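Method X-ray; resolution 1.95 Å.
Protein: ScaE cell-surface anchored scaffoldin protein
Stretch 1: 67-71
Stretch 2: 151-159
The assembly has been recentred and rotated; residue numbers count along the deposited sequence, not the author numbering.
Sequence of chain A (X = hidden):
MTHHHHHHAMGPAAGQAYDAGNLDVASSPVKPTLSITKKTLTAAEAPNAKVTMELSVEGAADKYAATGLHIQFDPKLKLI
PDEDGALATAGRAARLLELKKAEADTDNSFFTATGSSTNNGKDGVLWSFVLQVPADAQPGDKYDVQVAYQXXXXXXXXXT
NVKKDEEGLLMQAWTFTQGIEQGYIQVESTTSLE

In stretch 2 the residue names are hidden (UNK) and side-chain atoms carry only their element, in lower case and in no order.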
# COMPACT_ATOMS: atom_id res chain seq x y z
N THR A 67 -1.67 3.79 11.03
CA THR A 67 -1.00 3.09 9.91
C THR A 67 0.29 3.82 9.56
O THR A 67 0.43 5.05 9.77
CB THR A 67 -1.86 2.95 8.61
OG1 THR A 67 -2.00 4.23 7.98
CG2 THR A 67 -3.24 2.35 8.91
N GLY A 68 1.24 3.06 9.04
CA GLY A 68 2.49 3.63 8.53
C GLY A 68 2.83 2.66 7.42
O GLY A 68 3.08 1.47 7.69
N LEU A 69 2.76 3.12 6.18
CA LEU A 69 2.86 2.19 5.05
C LEU A 69 3.79 2.74 4.00
O LEU A 69 3.54 3.83 3.46
CB LEU A 69 1.49 1.89 4.48
CG LEU A 69 0.50 1.19 5.43
CD1 LEU A 69 -0.88 1.20 4.79
CD2 LEU A 69 0.92 -0.27 5.71
N HIS A 70 4.86 1.99 3.71
CA HIS A 70 5.80 2.40 2.68
C HIS A 70 5.43 1.71 1.38
O HIS A 70 5.26 0.49 1.34
CB HIS A 70 7.23 2.02 3.04
CG HIS A 70 7.84 2.89 4.10
ND1 HIS A 70 7.76 2.60 5.44
CD2 HIS A 70 8.58 4.02 4.00
CE1 HIS A 70 8.40 3.52 6.14
NE2 HIS A 70 8.92 4.39 5.28
N ILE A 71 5.30 2.49 0.32
CA ILE A 71 4.99 1.90 -0.97
C ILE A 71 6.23 2.06 -1.83
O ILE A 71 6.76 3.15 -1.94
CB ILE A 71 3.77 2.64 -1.61
CG1 ILE A 71 2.53 2.40 -0.73
CG2 ILE A 71 3.54 2.18 -3.08
CD1 ILE A 71 1.39 3.27 -1.09
N UNK A 151 12.09 -3.06 9.93
CA UNK A 151 12.16 -2.61 11.32
C UNK A 151 12.69 -1.18 11.32
O UNK A 151 13.71 -0.91 10.70
o UNK A 151 13.00 -3.30 13.55
c UNK A 151 13.13 -3.50 12.13
N UNK A 152 12.00 -0.28 12.00
CA UNK A 152 12.40 1.13 12.00
C UNK A 152 12.19 1.73 13.38
O UNK A 152 11.34 1.24 14.16
n UNK A 152 11.11 1.66 5.16
c UNK A 152 11.17 2.12 6.41
c UNK A 152 10.42 2.01 8.76
n UNK A 152 10.42 1.56 7.37
c UNK A 152 11.53 1.37 9.58
c UNK A 152 11.54 1.94 11.00
n UNK A 152 11.96 3.15 6.71
N UNK A 153 12.93 2.80 13.67
CA UNK A 153 12.68 3.57 14.89
C UNK A 153 11.82 4.80 14.64
O UNK A 153 11.20 5.30 15.57
o UNK A 153 14.72 4.94 14.92
c UNK A 153 14.85 2.74 15.86
c UNK A 153 13.99 3.95 15.65
N UNK A 154 11.78 5.29 13.40
CA UNK A 154 10.93 6.41 13.05
C UNK A 154 10.21 6.03 11.75
O UNK A 154 10.68 5.15 11.02
o UNK A 154 12.60 7.52 11.67
c UNK A 154 11.73 7.72 12.79
c UNK A 154 12.59 8.13 14.01
N UNK A 155 9.09 6.69 11.47
CA UNK A 155 8.22 6.32 10.35
C UNK A 155 8.00 4.81 10.31
O UNK A 155 8.15 4.17 9.25
n UNK A 155 9.75 8.92 8.17
o UNK A 155 8.13 9.09 9.73
c UNK A 155 8.76 6.85 9.03
c UNK A 155 8.85 8.39 9.00
N UNK A 156 7.69 4.23 11.47
CA UNK A 156 7.50 2.79 11.54
C UNK A 156 6.41 2.29 10.62
O UNK A 156 5.41 3.00 10.39
c UNK A 156 8.25 2.43 13.97
c UNK A 156 7.68 2.18 15.37
o UNK A 156 7.06 3.11 15.92
c UNK A 156 7.12 2.37 12.96
o UNK A 156 7.75 1.03 15.85
N UNK A 157 6.59 1.06 10.14
CA UNK A 157 5.56 0.36 9.42
C UNK A 157 4.56 -0.22 10.42
O UNK A 157 4.91 -1.00 11.33
o UNK A 157 6.62 0.74 6.66
c UNK A 157 6.15 -0.72 8.53
c UNK A 157 7.06 -0.15 7.42
o UNK A 157 8.22 -0.62 7.32
N UNK A 158 3.31 0.20 10.27
CA UNK A 158 2.28 -0.08 11.27
C UNK A 158 0.94 -0.30 10.60
O UNK A 158 0.64 0.29 9.56
c UNK A 158 2.10 1.11 12.24
c UNK A 158 2.77 2.76 13.93
c UNK A 158 3.23 1.53 13.17
c UNK A 158 3.62 0.40 14.15
N UNK A 159 0.12 -1.16 11.20
CA UNK A 159 -1.27 -1.24 10.80
C UNK A 159 -2.04 -1.78 12.00
O UNK A 159 -2.06 -3.00 12.21
c UNK A 159 -5.48 -1.48 8.02
c UNK A 159 -4.41 -0.83 7.48
c UNK A 159 -5.28 -2.40 9.05
c UNK A 159 -2.89 -1.96 9.01
c UNK A 159 -1.51 -2.14 9.58
c UNK A 159 -3.99 -2.62 9.56
c UNK A 159 -3.10 -1.07 7.98
O HOH W 1 4.80 -0.56 5.01
O HOH W 2 10.28 6.77 5.61

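Position 151 carries one carbon and then one oxygen, a short hydroxymethyl group that reaches nothing on stretch 1. It is S151, an exposed loop residue.

Position 152 has three carbons in a row, a nitrogen, and then a carbon bearing two more nitrogens: a long chain ending in a flat guanidinium, hence R152. The group lies flat on the H70 ring, centres 3.5 Å apart and planes at 17°, with R152 NE 3.1 Å from H70 CE1. Close nitrogens of the two groups do not make a hydrogen bond here; the contact is a stack, for which a planar cation on a long aliphatic arm is well suited.

At position 153 a single carbon carries one oxygen and one carbon, the branched pattern of T153. Position 154 repeats it and is T154. Both side chains are exposed and out of reach of stretch 1, and a small hydroxyl-bearing residue is at ease in such a place.

Position 155 shows two carbons, the second bearing an oxygen and a nitrogen. These atoms alone would fit a carboxamide of this length and no other residue, so it is N155. Its phi/psi of 45/47 is left-handed, a conformation asparagine tolerates better than most residues, and it helps the chain turn. The backbone O of N155 lies 3.2 Å from H70 CE1, near the plane of the ring. A water bound to H70 NE2 at 2.8 Å is also reached weakly by N155 ND2, 3.4 Å from the water O.

Position 156 has three carbons, the third with two oxygens: E156. Its side chain points away and is exposed, as suits a charged group, while its backbone O accepts a CA-H...O contact from G68 CA at 3.5 Å. An ideal CB on G68 would come 2.1 Å from E156 O, a clash, so the absence of a side chain lets the loop backbone at E156 pass close to G68.

Position 157 has two carbons, the second carrying two oxygens, which makes it D157. H70 ND1 donates to D157 OD1 across a very short 2.5 Å, nearly straight at 169°. D157 OD2 takes the salt bridge from R152 NE at 3.1 Å, so one carboxylate ties the stacked cation and the imidazole together.

Position 158 holds four carbons forked at the second: L158. Its backbone forms a reciprocal pair, G68 N to L158 O and L158 N to G68 O, both 2.9 Å, while the apolar side chain needs no polar partner.

Position 159 has one carbon and then a six-carbon ring, F159. The ring meets T67 obliquely, T67 CG2 lying 3.5 Å from F159 CD1, on the face of the sheet that both side chains share.

The contact therefore has two parts. An antiparallel pairing joins T67 and G68 to F159 and L158, and the bare CA of G68 leaves room for E156 O beside it; beyond it, the loop folds over H70, which R152 covers on one face and D157 holds at the edge.

Stretch 2 (151-159) SRTTNEDLF
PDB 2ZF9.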